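Local atomic coordinates of macrodomain protein (Streptomyces coelicolor, PDB entry 5E3B), a protein that is a macrodomain protein that probably hydrolyses ADP-ribose from ADP-ribosylated thymidine in DNA. Residues A[34-39]-A[137-142]; A[39-44]-A[131-136]. All blocks are in the same frame, centred on the assembly; numbering follows the deposited sequence. Where two conformers were deposited one is given.

Contact 1 (A[34-39]-A[137-142]); sequences PSVKGV and EASVHL
Glu137 meets the 34-39 loop through water 2, which takes the N-H of Val39 and donates to Glu137 O at 2.7 Å. Its positive phi (53°) belongs to a Schellman motif that ends the preceding helix and turns the chain toward the sheet. Ala138 CB lies 3.7 Å from Val39 CG1, and Ala138 CA makes a bent CA-H...O contact with Val39 O. That carbonyl accepts the N-H of Ser139 (N to Val39 O 3.0 Å, 151° at the hydrogen), and water 1 gives it a second donor. Water 1 also donates to Lys37 O and accepts from Ser139 OG. With chi1 at 57°, OG sits between the backbone N and carbonyl carbon of Ser139, where it accepts the N-H of His141 NE2, 2.8 Å away. The imidazole, held at ND1 by the hydroxyl of Tyr175, has both nitrogens bonded and its rotation fixed. Pro34 covers one face in a CH-pi contact, CB standing 3.5 Å from the centroid of the His141 ring, while Val36 CG1 approaches obliquely, 3.7 Å from His141 NE2. The Val39-Ser139 bond is in line with the parallel pairing of strands 40-47 and 139-143, neighbours in the central sheet of the macrodomain fold.

Contact 2 (A[39-44]-A[131-136]); sequences VKMIAH and DRAAEL
In the alpha/beta sandwich of the macrodomain, helix 119-136 lies against one side of the central sheet, and this contact joins its last turns to the start of strand 40-47. The short axes of 40-44 and 131-136 run almost antiparallel, at 169°, and are 9.6 Å apart. Met41, modelled in two conformers, spans most of that gap in the one described. Its CG is anti to the backbone N (chi1 -177°) and the chain stays extended as far as SD, then bends at chi3 to lay the methyl CE among three helix residues. CE is 3.7 Å from Arg132 CG, touching the aliphatic base of that side chain, and 3.9 Å from Leu136 CD1; Ala133 lies farther off, its N 4.0 Å and its CB 4.4 Å from Met41 CE. Val39 meets Leu136 with both branches: CG2 is 3.6 Å from Leu136 O and CG1 4.2 Å from Leu136 CB, the two side chains crossing at about a right angle. Leu136 CD1 also lies over one face of the Arg132 guanidinium, which makes a salt bridge along its own helix with Glu135 (NH1 to Glu135 OE2 2.9 Å), the carboxylate oxygen being met from above its plane. Phe90 of strand 88-94 touches both Met41 and Arg132. Mainly van der Waals contact thus forms this helix-on-sheet layer of the three-layer alpha-beta-alpha macrodomain fold.

Overall arrangement
From the N terminus, the chain leaves strand 25-28, passes through the loop 34-39 and runs through Val39, the residue shared by both contacts, into strand 40-47. After the intervening strands and helices it returns along helix 119-136, whose end closes contact 2, and directly afterwards the turn at 137-138 and strand 139-143 close contact 1. The smaller loop of contact 2 therefore falls within the larger one of contact 1. The two contacts, their centres 8 Å apart, are joined by parallel-sheet bonds of Met41 with Ser139 and His141, and by Val140 packing on Ala133. Together they tie the loop, two neighbouring central strands and the covering helix into one unit.

Contact 1 (A[34-39]-A[137-142])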
loop_
_atom_site.group_PDB
_atom_site.type_symbol
_atom_site.label_atom_id
_atom_site.label_comp_id
_atom_site.label_asym_id
_atom_site.label_seq_id
_atom_site.Cartn_x
_atom_site.Cartn_y
_atom_site.Cartn_z
ATOM N N PRO A 34 3.850 12.284 -3.217
ATOM C CA PRO A 34 4.222 12.878 -1.902
ATOM C C PRO A 34 5.283 13.932 -2.082
ATOM O O PRO A 34 6.162 13.744 -2.939
ATOM C CB PRO A 34 4.785 11.684 -1.099
ATOM C CG PRO A 34 4.654 10.493 -1.944
ATOM C CD PRO A 34 4.274 10.881 -3.328
ATOM N N SER A 35 5.223 14.983 -1.271
ATOM C CA SER A 35 6.107 16.144 -1.453
ATOM C C SER A 35 7.004 16.331 -0.255
ATOM O O SER A 35 7.134 17.418 0.300
ATOM C CB SER A 35 5.276 17.392 -1.660
ATOM O OG SER A 35 4.430 17.571 -0.536
ATOM N N VAL A 36 7.630 15.261 0.159
ATOM C CA VAL A 36 8.389 15.298 1.352
ATOM C C VAL A 36 9.792 14.876 0.947
ATOM O O VAL A 36 10.005 14.260 -0.118
ATOM C CB VAL A 36 7.724 14.423 2.435
ATOM C CG1 VAL A 36 7.830 12.934 2.078
ATOM C CG2 VAL A 36 8.329 14.698 3.817
ATOM N N LYS A 37 10.752 15.227 1.778
ATOM C CA LYS A 37 12.119 14.852 1.548
ATOM C C LYS A 37 12.309 13.377 1.995
ATOM O O LYS A 37 11.607 12.895 2.863
ATOM C CB LYS A 37 13.082 15.833 2.302
ATOM C CG LYS A 37 13.849 15.265 3.499
ATOM N N GLY A 38 13.307 12.716 1.428
ATOM C CA GLY A 38 13.756 11.445 1.894
ATOM C C GLY A 38 13.007 10.386 1.082
ATOM O O GLY A 38 12.252 10.728 0.182
ATOM N N VAL A 39 13.276 9.152 1.390
ATOM C CA VAL A 39 12.709 8.022 0.641
ATOM C C VAL A 39 11.242 8.042 0.981
ATOM O O VAL A 39 10.865 8.216 2.156
ATOM C CB VAL A 39 13.358 6.693 1.043
ATOM C CG1 VAL A 39 12.704 5.546 0.319
ATOM C CG2 VAL A 39 14.874 6.749 0.734
ATOM N N GLU A 137 14.590 3.980 5.717
ATOM C CA GLU A 137 14.327 5.260 6.408
ATOM C C GLU A 137 13.269 6.042 5.625
ATOM O O GLU A 137 13.360 7.243 5.383
ATOM C CB GLU A 137 15.640 6.056 6.552
ATOM C CG GLU A 137 16.564 5.346 7.529
ATOM C CD GLU A 137 17.808 6.168 7.905
ATOM O OE1 GLU A 137 17.955 7.329 7.449
ATOM O OE2 GLU A 137 18.632 5.617 8.661
ATOM N N ALA A 138 12.197 5.360 5.249
ATOM C CA ALA A 138 11.194 5.959 4.421
ATOM C C ALA A 138 10.008 6.475 5.231
ATOM O O ALA A 138 9.633 5.891 6.225
ATOM C CB ALA A 138 10.720 4.963 3.391
ATOM N N SER A 139 9.361 7.496 4.664
ATOM C CA SER A 139 7.984 7.787 5.105
ATOM C C SER A 139 6.987 7.022 4.254
ATOM O O SER A 139 7.306 6.660 3.085
ATOM C CB SER A 139 7.729 9.282 4.973
ATOM O OG SER A 139 7.922 9.776 3.672
ATOM N N VAL A 140 5.789 6.776 4.805
ATOM C CA VAL A 140 4.781 5.945 4.143
ATOM C C VAL A 140 3.553 6.802 3.805
ATOM O O VAL A 140 3.198 7.687 4.598
ATOM C CB VAL A 140 4.444 4.717 4.981
ATOM C CG1 VAL A 140 3.304 3.975 4.387
ATOM C CG2 VAL A 140 5.700 3.830 5.084
ATOM N N HIS A 141 2.992 6.590 2.621
ATOM C CA HIS A 141 1.946 7.431 1.991
ATOM C C HIS A 141 0.889 6.505 1.488
ATOM O O HIS A 141 1.141 5.591 0.660
ATOM C CB HIS A 141 2.618 8.244 0.875
ATOM C CG HIS A 141 3.692 9.124 1.408
ATOM N ND1 HIS A 141 3.446 10.395 1.890
ATOM C CD2 HIS A 141 4.996 8.882 1.663
ATOM C CE1 HIS A 141 4.555 10.923 2.331
ATOM N NE2 HIS A 141 5.510 10.012 2.262
ATOM N N LEU A 142 -0.350 6.645 2.057
ATOM C CA LEU A 142 -1.398 5.735 1.772
ATOM C C LEU A 142 -2.686 6.462 1.375
ATOM O O LEU A 142 -3.020 7.469 1.959
ATOM C CB LEU A 142 -1.757 4.807 2.944
ATOM C CG LEU A 142 -0.705 3.914 3.650
ATOM C CD1 LEU A 142 -0.297 4.641 4.855
ATOM C CD2 LEU A 142 -1.227 2.508 3.916
HETATM O O HOH W 1 10.539 10.514 3.597
HETATM O O HOH W 2 14.892 8.879 3.812
#

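Contact 2 (A[39-44]-A[131-136])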
loop_
_atom_site.group_PDB
_atom_site.type_symbol
_atom_site.label_atom_id
_atom_site.label_comp_id
_atom_site.label_asym_id
_atom_site.label_seq_id
_atom_site.Cartn_x
_atom_site.Cartn_y
_atom_site.Cartn_z
ATOM N N VAL A 39 13.276 9.152 1.390
ATOM C CA VAL A 39 12.709 8.022 0.641
ATOM C C VAL A 39 11.242 8.042 0.981
ATOM O O VAL A 39 10.865 8.216 2.156
ATOM C CB VAL A 39 13.358 6.693 1.043
ATOM C CG1 VAL A 39 12.704 5.546 0.319
ATOM C CG2 VAL A 39 14.874 6.749 0.734
ATOM N N LYS A 40 10.456 7.812 -0.033
ATOM C CA LYS A 40 8.971 7.742 0.066
ATOM C C LYS A 40 8.496 6.366 -0.371
ATOM O O LYS A 40 8.935 5.836 -1.424
ATOM C CB LYS A 40 8.371 8.797 -0.836
ATOM C CG LYS A 40 8.672 10.189 -0.273
ATOM C CD LYS A 40 8.533 11.289 -1.303
ATOM C CE LYS A 40 9.732 11.456 -2.243
ATOM N NZ LYS A 40 10.937 12.165 -1.720
ATOM N N MET A 41 7.499 5.833 0.374
ATOM C CA MET A 41 6.906 4.557 0.033
ATOM C C MET A 41 5.423 4.741 0.022
ATOM O O MET A 41 4.840 5.131 1.010
ATOM C CB MET A 41 7.293 3.460 0.985
ATOM C CG MET A 41 6.743 2.155 0.568
ATOM S SD MET A 41 7.147 0.859 1.722
ATOM C CE MET A 41 8.876 0.670 1.508
ATOM N N ILE A 42 4.839 4.419 -1.138
ATOM C CA ILE A 42 3.394 4.541 -1.357
ATOM C C ILE A 42 2.789 3.156 -1.239
ATOM O O ILE A 42 3.082 2.306 -2.059
ATOM C CB ILE A 42 3.148 5.147 -2.713
ATOM C CG1 ILE A 42 3.850 6.514 -2.839
ATOM C CG2 ILE A 42 1.692 5.221 -3.030
ATOM C CD1 ILE A 42 4.091 6.835 -4.254
ATOM N N ALA A 43 1.942 2.917 -0.236
ATOM C CA ALA A 43 1.432 1.593 0.047
ATOM C C ALA A 43 -0.042 1.575 -0.184
ATOM O O ALA A 43 -0.764 2.523 0.227
ATOM C CB ALA A 43 1.677 1.235 1.518
ATOM N N HIS A 44 -0.515 0.523 -0.859
ATOM C CA HIS A 44 -1.919 0.430 -1.191
ATOM C C HIS A 44 -2.357 -1.019 -1.249
ATOM O O HIS A 44 -1.573 -1.944 -1.423
ATOM C CB HIS A 44 -2.188 1.221 -2.482
ATOM C CG HIS A 44 -1.583 0.557 -3.697
ATOM N ND1 HIS A 44 -2.331 0.054 -4.738
ATOM C CD2 HIS A 44 -0.294 0.260 -3.993
ATOM C CE1 HIS A 44 -1.555 -0.535 -5.617
ATOM N NE2 HIS A 44 -0.317 -0.449 -5.191
ATOM N N ASP A 131 8.617 -3.048 8.062
ATOM C CA ASP A 131 10.024 -3.581 8.046
ATOM C C ASP A 131 10.832 -2.888 6.972
ATOM O O ASP A 131 12.001 -2.498 7.130
ATOM C CB ASP A 131 10.047 -5.078 7.887
ATOM C CG ASP A 131 9.296 -5.833 9.039
ATOM O OD1 ASP A 131 9.232 -5.317 10.180
ATOM O OD2 ASP A 131 8.694 -6.900 8.774
ATOM N N ARG A 132 10.264 -2.831 5.755
ATOM C CA ARG A 132 11.014 -2.255 4.591
ATOM C C ARG A 132 11.205 -0.776 4.696
ATOM O O ARG A 132 12.281 -0.214 4.414
ATOM C CB ARG A 132 10.290 -2.711 3.330
ATOM C CG ARG A 132 10.923 -2.402 1.974
ATOM C CD ARG A 132 12.187 -3.219 1.783
ATOM N NE ARG A 132 12.731 -2.907 0.442
ATOM C CZ ARG A 132 13.999 -2.530 0.199
ATOM N NH1 ARG A 132 14.902 -2.401 1.130
ATOM N NH2 ARG A 132 14.334 -2.277 -1.077
ATOM N N ALA A 133 10.175 -0.043 5.187
ATOM C CA ALA A 133 10.279 1.388 5.381
ATOM C C ALA A 133 11.264 1.701 6.453
ATOM O O ALA A 133 12.065 2.648 6.268
ATOM C CB ALA A 133 8.882 1.998 5.681
ATOM N N ALA A 134 11.378 0.873 7.465
ATOM C CA ALA A 134 12.383 1.175 8.515
ATOM C C ALA A 134 13.789 1.063 7.947
ATOM O O ALA A 134 14.589 1.966 8.114
ATOM C CB ALA A 134 12.183 0.290 9.671
ATOM N N GLU A 135 14.049 -0.011 7.183
ATOM C CA GLU A 135 15.398 -0.090 6.618
ATOM C C GLU A 135 15.732 0.923 5.590
ATOM O O GLU A 135 16.886 1.337 5.518
ATOM C CB GLU A 135 15.759 -1.457 6.175
ATOM C CG GLU A 135 15.049 -1.943 5.013
ATOM C CD GLU A 135 15.428 -3.383 4.668
ATOM O OE1 GLU A 135 16.261 -4.028 5.345
ATOM O OE2 GLU A 135 14.894 -3.831 3.670
ATOM N N LEU A 136 14.745 1.393 4.815
ATOM C CA LEU A 136 14.931 2.459 3.847
ATOM C C LEU A 136 14.916 3.886 4.444
ATOM O O LEU A 136 15.107 4.835 3.716
ATOM C CB LEU A 136 13.834 2.409 2.792
ATOM C CG LEU A 136 13.973 1.262 1.774
ATOM C CD1 LEU A 136 12.708 1.240 0.933
ATOM C CD2 LEU A 136 15.123 1.440 0.791
#